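Local coordinates for COPII coat assembly protein SEC16 (Saccharomyces cerevisiae, PDB 3MZK) that helps start assembly of the COPII coat and select cargo for transport vesicles leaving the endoplasmic reticulum, and also takes part in autophagy, at residues I181-G186 / E196-Y201; K253-A258 / L278-E283. One frame throughout, in Å; residues are numbered along the deposited sequence.

Contact 1. Residues I181-G186 / E196-Y201; sequences IALLVG and EVIQKY
Val-197 points from helix 191-203 into the face of helix 179-187 formed by Ala-182 and Leu-183, and this side chain buries more than any other in the contact. Its CG1 meets both residues at once: Leu-183 CD2 lies 3.4 Å from Val-197 CG1, and Ala-182 CB lies 3.7 Å from it. CG1 is set for this by standing opposite the backbone N (chi1 176°), while CG2 turns beside that N and faces the backbone of the first helix, 4.0 Å from Ala-182 O. The Leu-183 side chain leaves its helix obliquely to that of Val-197, and its CD2 branch touches the valine. The same methyl also reaches Ile-198, where CG1 is 4.3 Å from Leu-183 CD2, a looser touch at the margin. Gly-186, one turn on from Ala-182, presents only backbone to this side. The packing is purely apolar, between two successive helices whose local axes run antiparallel (169°) and approach to 9.7 Å. The packed edge contrasts with the back of helix 191-203, where Gln-199 and Lys-200 lie exposed, taking no part in the contact. A second copy of the protein also packs here: its Leu-184 lies on Leu-183, and its Asp-178 hydrogen-bonds Tyr-201 OH, so this helical pair of the Sec23-binding domain also belongs to a subunit interface. Within the chain, helix 166-175 covers the contact through Leu-170, which touches Val-197, and Leu-174, which touches Ala-182; on another flank helix 214-226 packs Leu-221 and Phe-224 on Ile-198.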
loop_
_atom_site.group_PDB
_atom_site.type_symbol
_atom_site.label_atom_id
_atom_site.label_comp_id
_atom_site.label_asym_id
_atom_site.label_seq_id
_atom_site.Cartn_x
_atom_site.Cartn_y
_atom_site.Cartn_z
ATOM N N ILE B 181 -16.361 -21.472 7.806
ATOM C CA ILE B 181 -16.821 -20.762 6.616
ATOM C C ILE B 181 -17.288 -19.376 6.992
ATOM O O ILE B 181 -17.211 -18.448 6.190
ATOM C CB ILE B 181 -17.995 -21.479 5.925
ATOM C CG1 ILE B 181 -18.341 -22.759 6.673
ATOM C CG2 ILE B 181 -17.679 -21.769 4.456
ATOM C CD1 ILE B 181 -19.341 -23.602 5.954
ATOM N N ALA B 182 -17.794 -19.240 8.212
ATOM C CA ALA B 182 -18.214 -17.935 8.691
ATOM C C ALA B 182 -17.022 -16.990 8.590
ATOM O O ALA B 182 -17.136 -15.889 8.055
ATOM C CB ALA B 182 -18.720 -18.028 10.116
ATOM N N LEU B 183 -15.872 -17.442 9.084
ATOM C CA LEU B 183 -14.639 -16.663 9.013
ATOM C C LEU B 183 -14.249 -16.375 7.567
ATOM O O LEU B 183 -13.934 -15.236 7.211
ATOM C CB LEU B 183 -13.495 -17.374 9.752
ATOM C CG LEU B 183 -13.573 -17.318 11.281
ATOM C CD1 LEU B 183 -12.444 -18.104 11.933
ATOM C CD2 LEU B 183 -13.573 -15.868 11.763
ATOM N N LEU B 184 -14.276 -17.411 6.736
ATOM C CA LEU B 184 -13.971 -17.268 5.319
ATOM C C LEU B 184 -14.868 -16.228 4.651
ATOM O O LEU B 184 -14.381 -15.254 4.079
ATOM C CB LEU B 184 -14.098 -18.612 4.612
ATOM C CG LEU B 184 -13.092 -19.635 5.130
ATOM C CD1 LEU B 184 -13.306 -21.001 4.483
ATOM C CD2 LEU B 184 -11.679 -19.126 4.894
ATOM N N VAL B 185 -16.179 -16.430 4.726
ATOM C CA VAL B 185 -17.114 -15.474 4.150
ATOM C C VAL B 185 -16.857 -14.091 4.734
ATOM O O VAL B 185 -16.820 -13.094 4.013
ATOM C CB VAL B 185 -18.578 -15.885 4.397
ATOM C CG1 VAL B 185 -19.518 -14.765 3.995
ATOM C CG2 VAL B 185 -18.906 -17.159 3.636
ATOM N N GLY B 186 -16.662 -14.041 6.047
ATOM C CA GLY B 186 -16.398 -12.794 6.738
ATOM C C GLY B 186 -15.205 -12.033 6.194
ATOM O O GLY B 186 -15.190 -10.806 6.218
ATOM N N GLU B 196 -16.808 -9.803 14.432
ATOM C CA GLU B 196 -18.047 -10.300 15.025
ATOM C C GLU B 196 -18.084 -11.825 15.020
ATOM O O GLU B 196 -18.568 -12.448 15.964
ATOM C CB GLU B 196 -19.267 -9.734 14.293
ATOM N N VAL B 197 -17.571 -12.423 13.952
ATOM C CA VAL B 197 -17.518 -13.874 13.858
ATOM C C VAL B 197 -16.600 -14.439 14.937
ATOM O O VAL B 197 -16.903 -15.467 15.546
ATOM C CB VAL B 197 -17.035 -14.338 12.469
ATOM C CG1 VAL B 197 -16.904 -15.858 12.427
ATOM C CG2 VAL B 197 -17.985 -13.845 11.382
ATOM N N ILE B 198 -15.481 -13.760 15.172
ATOM C CA ILE B 198 -14.525 -14.201 16.180
ATOM C C ILE B 198 -15.195 -14.260 17.544
ATOM O O ILE B 198 -15.042 -15.233 18.287
ATOM C CB ILE B 198 -13.311 -13.263 16.261
ATOM C CG1 ILE B 198 -12.653 -13.120 14.889
ATOM C CG2 ILE B 198 -12.314 -13.785 17.278
ATOM C CD1 ILE B 198 -11.416 -12.257 14.888
ATOM N N GLN B 199 -15.948 -13.213 17.864
ATOM C CA GLN B 199 -16.650 -13.146 19.133
ATOM C C GLN B 199 -17.639 -14.301 19.269
ATOM O O GLN B 199 -17.644 -15.006 20.282
ATOM C CB GLN B 199 -17.378 -11.810 19.271
ATOM C CG GLN B 199 -16.479 -10.602 19.064
ATOM C CD GLN B 199 -17.044 -9.338 19.683
ATOM O OE1 GLN B 199 -17.967 -9.390 20.497
ATOM N NE2 GLN B 199 -16.492 -8.193 19.301
ATOM N N LYS B 200 -18.471 -14.494 18.248
ATOM C CA LYS B 200 -19.501 -15.529 18.297
ATOM C C LYS B 200 -18.876 -16.910 18.470
ATOM O O LYS B 200 -19.389 -17.743 19.207
ATOM C CB LYS B 200 -20.421 -15.467 17.064
ATOM C CG LYS B 200 -21.548 -14.341 17.161
ATOM C CD LYS B 200 -22.207 -14.054 15.756
ATOM C CE LYS B 200 -23.223 -12.859 15.837
ATOM N NZ LYS B 200 -23.795 -12.543 14.428
ATOM N N TYR B 201 -17.761 -17.152 17.792
ATOM C CA TYR B 201 -17.085 -18.443 17.908
ATOM C C TYR B 201 -16.559 -18.679 19.327
ATOM O O TYR B 201 -16.742 -19.753 19.897
ATOM C CB TYR B 201 -15.954 -18.572 16.877
ATOM C CG TYR B 201 -14.959 -19.654 17.212
ATOM C CD1 TYR B 201 -15.274 -20.995 17.036
ATOM C CD2 TYR B 201 -13.708 -19.335 17.718
ATOM C CE1 TYR B 201 -14.367 -21.990 17.351
ATOM C CE2 TYR B 201 -12.797 -20.317 18.035
ATOM C CZ TYR B 201 -13.130 -21.644 17.853
ATOM O OH TYR B 201 -12.217 -22.622 18.175
#

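Contact 2. Residues K253-A258 / L278-E283; sequences KSIVAA and LEFLIE
Phe-280 reaches across from helix 275-290 to Ile-255 and Val-256 of helix 252-261. From CB, the ring is sent toward the partner helix because CG stands opposite the backbone N (chi1 162°); CB and CG make no close contact with the other helix, and the touching falls to the far end of the ring. CE2 meets Val-256, whose CG2 is 4.1 Å away and whose CA is 4.2 Å from the same Phe-280 CE2. At the tip, CZ lies 4.0 Å from Ile-255 CG2 and 4.1 Å from Val-256 CG2. The two methyls thus approach the ring obliquely from the opposing helix. Such antiparallel packing of successive helices is the element of the ACE1 (ancestral coatomer element) fold, to whose Sec16-like family this domain belongs; here the local axes are 11.6 Å apart at 166°. One residue on from Phe-280, Leu-281 directs its CD2 to Val-256 CG1 at 3.9 Å, the two side chains crossing at about a right angle, so the two branches of Val-256 serve different partners. Helix 214-226 adds Leu-222, which touches both Ile-255 and Phe-280, and Ile-235 of helix 231-240 also packs on the phenylalanine.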
loop_
_atom_site.group_PDB
_atom_site.type_symbol
_atom_site.label_atom_id
_atom_site.label_comp_id
_atom_site.label_asym_id
_atom_site.label_seq_id
_atom_site.Cartn_x
_atom_site.Cartn_y
_atom_site.Cartn_z
ATOM N N LYS B 253 0.588 -6.234 31.284
ATOM C CA LYS B 253 1.953 -6.639 30.979
ATOM C C LYS B 253 2.029 -7.862 30.060
ATOM O O LYS B 253 2.755 -7.850 29.068
ATOM C CB LYS B 253 2.738 -6.881 32.265
ATOM C CG LYS B 253 3.405 -5.641 32.803
ATOM C CD LYS B 253 4.240 -5.968 34.021
ATOM C CE LYS B 253 4.886 -4.736 34.613
ATOM N NZ LYS B 253 5.608 -5.086 35.859
ATOM N N SER B 254 1.280 -8.910 30.395
ATOM C CA SER B 254 1.282 -10.136 29.603
ATOM C C SER B 254 0.541 -9.956 28.284
ATOM O O SER B 254 0.843 -10.624 27.299
ATOM C CB SER B 254 0.678 -11.294 30.400
ATOM O OG SER B 254 -0.616 -10.966 30.876
ATOM N N ILE B 255 -0.434 -9.053 28.275
ATOM C CA ILE B 255 -1.199 -8.762 27.067
ATOM C C ILE B 255 -0.312 -8.139 25.992
ATOM O O ILE B 255 -0.209 -8.648 24.882
ATOM C CB ILE B 255 -2.370 -7.810 27.359
ATOM C CG1 ILE B 255 -3.357 -8.463 28.326
ATOM C CG2 ILE B 255 -3.064 -7.418 26.072
ATOM C CD1 ILE B 255 -4.557 -7.597 28.649
ATOM N N VAL B 256 0.330 -7.031 26.330
ATOM C CA VAL B 256 1.242 -6.378 25.407
ATOM C C VAL B 256 2.349 -7.341 24.983
ATOM O O VAL B 256 2.727 -7.388 23.816
ATOM C CB VAL B 256 1.843 -5.094 26.028
ATOM C CG1 VAL B 256 2.845 -4.450 25.078
ATOM C CG2 VAL B 256 0.736 -4.121 26.359
ATOM N N ALA B 257 2.855 -8.119 25.937
ATOM C CA ALA B 257 3.927 -9.075 25.663
ATOM C C ALA B 257 3.502 -10.112 24.628
ATOM O O ALA B 257 4.295 -10.505 23.776
ATOM C CB ALA B 257 4.385 -9.755 26.951
ATOM N N ALA B 258 2.249 -10.543 24.707
ATOM C CA ALA B 258 1.706 -11.495 23.748
ATOM C C ALA B 258 1.690 -10.899 22.347
ATOM O O ALA B 258 2.079 -11.556 21.379
ATOM C CB ALA B 258 0.309 -11.931 24.153
ATOM N N LEU B 278 0.903 -0.626 16.298
ATOM C CA LEU B 278 1.012 0.746 16.758
ATOM C C LEU B 278 -0.336 1.261 17.265
ATOM O O LEU B 278 -0.394 1.856 18.336
ATOM C CB LEU B 278 1.576 1.656 15.663
ATOM C CG LEU B 278 1.896 3.073 16.145
ATOM C CD1 LEU B 278 2.732 3.021 17.419
ATOM C CD2 LEU B 278 2.600 3.881 15.067
ATOM N N GLU B 279 -1.413 1.034 16.511
ATOM C CA GLU B 279 -2.744 1.425 16.974
ATOM C C GLU B 279 -3.026 0.825 18.344
ATOM O O GLU B 279 -3.478 1.514 19.257
ATOM C CB GLU B 279 -3.838 0.975 16.013
ATOM C CG GLU B 279 -3.710 1.466 14.584
ATOM C CD GLU B 279 -4.801 0.897 13.688
ATOM O OE1 GLU B 279 -5.962 0.827 14.147
ATOM O OE2 GLU B 279 -4.500 0.505 12.538
ATOM N N PHE B 280 -2.760 -0.469 18.480
ATOM C CA PHE B 280 -3.014 -1.173 19.730
ATOM C C PHE B 280 -2.284 -0.553 20.918
ATOM O O PHE B 280 -2.838 -0.446 22.011
ATOM C CB PHE B 280 -2.632 -2.648 19.611
ATOM C CG PHE B 280 -2.447 -3.321 20.931
ATOM C CD1 PHE B 280 -3.539 -3.674 21.699
ATOM C CD2 PHE B 280 -1.183 -3.580 21.418
ATOM C CE1 PHE B 280 -3.370 -4.285 22.925
ATOM C CE2 PHE B 280 -1.011 -4.186 22.643
ATOM C CZ PHE B 280 -2.106 -4.538 23.394
ATOM N N LEU B 281 -1.035 -0.157 20.709
ATOM C CA LEU B 281 -0.234 0.390 21.795
ATOM C C LEU B 281 -0.783 1.730 22.272
ATOM O O LEU B 281 -0.892 1.981 23.473
ATOM C CB LEU B 281 1.230 0.525 21.375
ATOM C CG LEU B 281 2.006 -0.790 21.263
ATOM C CD1 LEU B 281 3.439 -0.545 20.834
ATOM C CD2 LEU B 281 1.966 -1.520 22.580
ATOM N N ILE B 282 -1.139 2.590 21.328
ATOM C CA ILE B 282 -1.690 3.887 21.672
ATOM C C ILE B 282 -3.100 3.766 22.254
ATOM O O ILE B 282 -3.379 4.297 23.326
ATOM C CB ILE B 282 -1.670 4.818 20.467
ATOM C CG1 ILE B 282 -0.231 4.962 19.966
ATOM C CG2 ILE B 282 -2.260 6.165 20.831
ATOM C CD1 ILE B 282 -0.102 5.778 18.704
ATOM N N GLU B 283 -3.983 3.055 21.562
ATOM C CA GLU B 283 -5.335 2.828 22.069
ATOM C C GLU B 283 -5.339 2.260 23.485
ATOM O O GLU B 283 -6.131 2.673 24.331
ATOM C CB GLU B 283 -6.100 1.891 21.138
ATOM C CG GLU B 283 -6.580 2.566 19.876
ATOM C CD GLU B 283 -7.553 3.680 20.171
ATOM O OE1 GLU B 283 -8.501 3.441 20.948
ATOM O OE2 GLU B 283 -7.366 4.795 19.643
#

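Overall arrangement
Contact 1 precedes contact 2 along the chain, and each joins two helices that follow one another within the Sec23-binding domain. Their centres lie about 23 Å apart and their nearest atoms about 13 Å, so they do not touch. Helix 214-226 relates them: neighbouring residues of this one helix serve both contacts, one set facing each. Their places differ: the centre of contact 2 is about 9 Å from the centre of the chain, that of contact 1 about 33 Å, towards one end. There the second subunit joins the packing of contact 1, while the partners of contact 2 include helix 116-123 of the same chain.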